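Local structure of Gp26 (Listeria phage P40, 4JZ5) at residues A[145-157]-A[161-174]. The protein probably hydrolyses the glycan strands of Listeria peptidoglycan as a phage endolysin, through a catalytic domain of glycosyl hydrolase family 25. Sequence-based numbering, arbitrary orientation. Where two conformers were deposited one is given.
Sequences VKVGLYAGDSFWK and LDKVKHDLRWVARY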
# COMPACT_ATOMS: atom_id res chain seq x y z
N VAL A 145 2.43 14.42 -2.08
CA VAL A 145 1.39 13.48 -1.70
C VAL A 145 1.84 12.81 -0.41
O VAL A 145 3.04 12.63 -0.18
CB VAL A 145 1.18 12.44 -2.82
CG1 VAL A 145 0.15 11.37 -2.44
CG2 VAL A 145 0.76 13.14 -4.10
N LYS A 146 0.89 12.45 0.45
CA LYS A 146 1.25 11.75 1.68
C LYS A 146 1.81 10.36 1.40
O LYS A 146 1.40 9.69 0.45
CB LYS A 146 0.05 11.64 2.61
CG LYS A 146 -0.42 12.99 3.14
CD LYS A 146 -1.50 12.83 4.19
CE LYS A 146 -1.97 14.17 4.73
NZ LYS A 146 -0.90 14.90 5.47
N VAL A 147 2.76 9.96 2.23
CA VAL A 147 3.43 8.67 2.07
C VAL A 147 3.45 7.96 3.41
O VAL A 147 3.99 8.49 4.39
CB VAL A 147 4.87 8.84 1.57
CG1 VAL A 147 5.55 7.49 1.41
CG2 VAL A 147 4.90 9.61 0.27
N GLY A 148 2.91 6.75 3.44
CA GLY A 148 2.93 5.91 4.62
C GLY A 148 3.89 4.74 4.49
O GLY A 148 4.64 4.63 3.51
N LEU A 149 3.87 3.88 5.50
CA LEU A 149 4.82 2.79 5.66
C LEU A 149 4.06 1.53 6.02
O LEU A 149 3.20 1.55 6.89
CB LEU A 149 5.82 3.13 6.76
CG LEU A 149 6.88 2.09 7.06
CD1 LEU A 149 7.79 1.82 5.88
CD2 LEU A 149 7.70 2.55 8.27
N TYR A 150 4.40 0.44 5.33
CA TYR A 150 3.80 -0.87 5.54
C TYR A 150 4.86 -1.90 5.90
O TYR A 150 5.89 -1.99 5.24
CB TYR A 150 3.07 -1.34 4.28
CG TYR A 150 2.71 -2.82 4.26
CD1 TYR A 150 3.63 -3.78 3.84
CD2 TYR A 150 1.44 -3.24 4.65
CE1 TYR A 150 3.31 -5.11 3.82
CE2 TYR A 150 1.11 -4.58 4.64
CZ TYR A 150 2.05 -5.51 4.21
OH TYR A 150 1.77 -6.86 4.17
N ALA A 151 4.53 -2.73 6.90
CA ALA A 151 5.25 -3.96 7.17
C ALA A 151 4.39 -4.82 8.08
O ALA A 151 3.39 -4.36 8.66
CB ALA A 151 6.60 -3.69 7.81
N GLY A 152 4.73 -6.10 8.20
CA GLY A 152 4.13 -6.93 9.22
C GLY A 152 4.55 -6.49 10.62
O GLY A 152 5.62 -5.91 10.82
N ASP A 153 3.66 -6.78 11.56
CA ASP A 153 3.82 -6.51 12.99
C ASP A 153 5.24 -6.80 13.50
O ASP A 153 5.93 -5.90 13.97
CB ASP A 153 2.78 -7.38 13.71
CG ASP A 153 2.65 -7.06 15.19
OD1 ASP A 153 3.37 -6.19 15.72
OD2 ASP A 153 1.80 -7.71 15.83
N SER A 154 5.66 -8.05 13.40
CA SER A 154 6.95 -8.50 13.92
C SER A 154 8.13 -7.81 13.23
O SER A 154 9.06 -7.36 13.90
CB SER A 154 7.08 -10.01 13.76
OG SER A 154 8.34 -10.45 14.23
N PHE A 155 8.10 -7.75 11.91
CA PHE A 155 9.16 -7.09 11.17
C PHE A 155 9.28 -5.63 11.60
O PHE A 155 10.38 -5.10 11.80
CB PHE A 155 8.89 -7.17 9.67
CG PHE A 155 10.00 -6.62 8.84
CD1 PHE A 155 10.12 -5.26 8.63
CD2 PHE A 155 10.96 -7.46 8.29
CE1 PHE A 155 11.15 -4.75 7.88
CE2 PHE A 155 12.01 -6.95 7.53
CZ PHE A 155 12.09 -5.59 7.32
N TRP A 156 8.14 -4.97 11.74
CA TRP A 156 8.10 -3.56 12.12
C TRP A 156 8.81 -3.35 13.45
O TRP A 156 9.66 -2.47 13.59
CB TRP A 156 6.63 -3.12 12.21
CG TRP A 156 6.37 -1.67 12.43
CD1 TRP A 156 6.69 -0.94 13.54
CD2 TRP A 156 5.69 -0.77 11.55
NE1 TRP A 156 6.28 0.37 13.39
CE2 TRP A 156 5.65 0.49 12.18
CE3 TRP A 156 5.11 -0.92 10.29
CZ2 TRP A 156 5.07 1.60 11.57
CZ3 TRP A 156 4.52 0.19 9.70
CH2 TRP A 156 4.51 1.43 10.34
N LYS A 157 8.47 -4.17 14.44
CA LYS A 157 9.07 -4.06 15.75
C LYS A 157 10.57 -4.31 15.71
O LYS A 157 11.36 -3.57 16.31
CB LYS A 157 8.42 -5.05 16.72
CG LYS A 157 6.99 -4.69 17.09
CD LYS A 157 6.43 -5.57 18.19
CE LYS A 157 6.25 -7.00 17.73
NZ LYS A 157 5.52 -7.82 18.75
N LEU A 161 10.85 0.27 13.06
CA LEU A 161 10.12 1.13 12.14
C LEU A 161 9.32 2.24 12.81
O LEU A 161 8.95 3.20 12.15
CB LEU A 161 9.23 0.31 11.19
CG LEU A 161 9.98 -0.66 10.25
CD1 LEU A 161 9.00 -1.23 9.23
CD2 LEU A 161 11.17 -0.01 9.56
N ASP A 162 9.07 2.14 14.12
CA ASP A 162 8.46 3.26 14.84
C ASP A 162 9.28 4.55 14.69
O ASP A 162 8.73 5.65 14.84
CB ASP A 162 8.31 2.94 16.34
CG ASP A 162 7.12 2.04 16.63
OD1 ASP A 162 6.25 1.89 15.77
OD2 ASP A 162 7.05 1.52 17.77
N LYS A 163 10.57 4.42 14.42
CA LYS A 163 11.44 5.59 14.30
C LYS A 163 11.34 6.29 12.95
O LYS A 163 11.88 7.39 12.79
CB LYS A 163 12.88 5.18 14.55
CG LYS A 163 13.12 4.72 15.98
CD LYS A 163 14.56 4.33 16.20
CE LYS A 163 14.81 3.92 17.64
NZ LYS A 163 16.26 3.68 17.89
N VAL A 164 10.67 5.69 11.98
CA VAL A 164 10.45 6.34 10.69
C VAL A 164 9.32 7.36 10.82
O VAL A 164 8.30 7.08 11.44
CB VAL A 164 10.13 5.31 9.60
CG1 VAL A 164 9.96 5.99 8.25
CG2 VAL A 164 11.22 4.26 9.50
N LYS A 165 9.52 8.54 10.24
CA LYS A 165 8.49 9.58 10.21
C LYS A 165 7.76 9.53 8.89
O LYS A 165 8.38 9.64 7.82
CB LYS A 165 9.14 10.95 10.39
CG LYS A 165 9.90 11.08 11.68
CD LYS A 165 10.65 12.40 11.74
CE LYS A 165 11.26 12.65 13.12
NZ LYS A 165 12.27 11.62 13.48
N HIS A 166 6.45 9.34 8.94
CA HIS A 166 5.66 9.18 7.72
C HIS A 166 4.20 9.43 8.07
O HIS A 166 3.87 9.74 9.21
CB HIS A 166 5.84 7.78 7.13
CG HIS A 166 5.42 6.72 8.08
ND1 HIS A 166 4.11 6.33 8.20
CD2 HIS A 166 6.11 6.08 9.05
CE1 HIS A 166 4.02 5.45 9.18
NE2 HIS A 166 5.22 5.27 9.71
N ASP A 167 3.34 9.27 7.08
CA ASP A 167 1.97 9.73 7.19
C ASP A 167 0.91 8.69 7.54
O ASP A 167 -0.25 9.07 7.72
CB ASP A 167 1.57 10.43 5.89
CG ASP A 167 2.42 11.64 5.62
OD1 ASP A 167 2.52 12.48 6.54
OD2 ASP A 167 3.00 11.75 4.53
N LEU A 168 1.24 7.40 7.57
CA LEU A 168 0.23 6.40 7.88
C LEU A 168 0.84 5.03 8.19
O LEU A 168 1.58 4.49 7.38
CB LEU A 168 -0.76 6.28 6.73
CG LEU A 168 -2.13 5.69 7.10
CD1 LEU A 168 -3.24 6.31 6.25
CD2 LEU A 168 -2.14 4.18 6.94
N ARG A 169 0.52 4.51 9.37
CA ARG A 169 1.00 3.19 9.79
C ARG A 169 0.11 2.08 9.26
O ARG A 169 -1.03 1.91 9.72
CB ARG A 169 1.03 3.11 11.31
CG ARG A 169 1.93 4.12 12.00
CD ARG A 169 1.65 4.20 13.50
NE ARG A 169 1.90 2.95 14.22
CZ ARG A 169 3.05 2.61 14.77
NH1 ARG A 169 4.11 3.40 14.72
NH2 ARG A 169 3.14 1.44 15.40
N TRP A 170 0.63 1.32 8.31
CA TRP A 170 -0.09 0.23 7.67
C TRP A 170 0.59 -1.06 8.14
O TRP A 170 1.72 -1.37 7.74
CB TRP A 170 -0.03 0.42 6.16
CG TRP A 170 -0.82 -0.56 5.36
CD1 TRP A 170 -1.71 -1.50 5.81
CD2 TRP A 170 -0.79 -0.69 3.94
NE1 TRP A 170 -2.23 -2.19 4.76
CE2 TRP A 170 -1.68 -1.72 3.60
CE3 TRP A 170 -0.09 -0.05 2.92
CZ2 TRP A 170 -1.88 -2.13 2.29
CZ3 TRP A 170 -0.29 -0.44 1.62
CH2 TRP A 170 -1.17 -1.48 1.31
N VAL A 171 -0.08 -1.78 9.03
CA VAL A 171 0.53 -2.91 9.73
C VAL A 171 -0.23 -4.20 9.43
O VAL A 171 -1.46 -4.24 9.54
CB VAL A 171 0.56 -2.67 11.25
CG1 VAL A 171 1.33 -3.78 11.94
CG2 VAL A 171 1.17 -1.31 11.57
N ALA A 172 0.51 -5.24 9.06
CA ALA A 172 -0.08 -6.54 8.78
C ALA A 172 0.01 -7.48 9.97
O ALA A 172 1.05 -7.60 10.62
CB ALA A 172 0.59 -7.17 7.58
N ARG A 173 -1.10 -8.16 10.22
CA ARG A 173 -1.14 -9.26 11.19
C ARG A 173 -2.34 -10.11 10.84
O ARG A 173 -3.47 -9.62 10.87
CB ARG A 173 -1.26 -8.76 12.62
CG ARG A 173 -1.22 -9.88 13.67
CD ARG A 173 0.11 -10.62 13.66
NE ARG A 173 0.14 -11.72 14.63
CZ ARG A 173 0.42 -11.58 15.93
NH1 ARG A 173 0.72 -10.40 16.45
NH2 ARG A 173 0.41 -12.65 16.71
N TYR A 174 -2.11 -11.37 10.48
CA TYR A 174 -3.16 -12.19 9.87
C TYR A 174 -3.81 -13.21 10.80
O TYR A 174 -4.90 -13.68 10.49
CB TYR A 174 -2.61 -12.97 8.68
CG TYR A 174 -2.01 -12.15 7.57
CD1 TYR A 174 -2.32 -10.81 7.38
CD2 TYR A 174 -1.12 -12.74 6.67
CE1 TYR A 174 -1.76 -10.09 6.35
CE2 TYR A 174 -0.57 -12.02 5.64
CZ TYR A 174 -0.88 -10.70 5.48
OH TYR A 174 -0.30 -10.03 4.43
O HOH W 1 2.37 15.09 5.74
O HOH W 2 9.43 -0.29 15.74
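Leu149 to Gly152 pair in parallel with Arg169 to Ala172 as neighbouring strands of a beta-alpha-beta unit, whose short connecting helix begins at Asp153 and packs back over the strands. Backbone bonds alternate between the two strands from Asp167 N to Asp153 N, the latter reaching Ala172 O at 2.9 Å. At the start of the ladder the Asp167 carboxylate takes over, its OD2 accepting Val147 N through the anti lone pair (2.9 Å); Lys140 forms a salt bridge with the same oxygen. On the face carrying Leu149, Ala151, Arg169 and Val171, the Trp156 indole lies sandwiched: Leu161 CB sits 3.5 Å from the centroid of the five-membered ring, almost on its normal, while Val171 CG2 covers the six-membered ring from the opposite face. With CG anti to the backbone N (chi1 -173°), Trp156 carries NE1 to Asp162 OD1 (2.8 Å), meeting it from above the carboxylate plane. Arg169 NH1 and NH2 grip that same oxygen, and the guanidinium turns one face to Trp156 CZ2. Nearby, Leu149 CB rests centrally over the His166 ring. On the side of Tyr150 and Trp170, the tyrosine edge points at the indole face, planes 68° apart, with CD2 3.5 Å from Trp170 CD2; Gln193 binds Tyr150 OH. The NE1 bond and the two covered faces together probably fix the Trp156 indole's rotation, while three N-H donors on Asp162 OD1 would favour the ionised carboxylate.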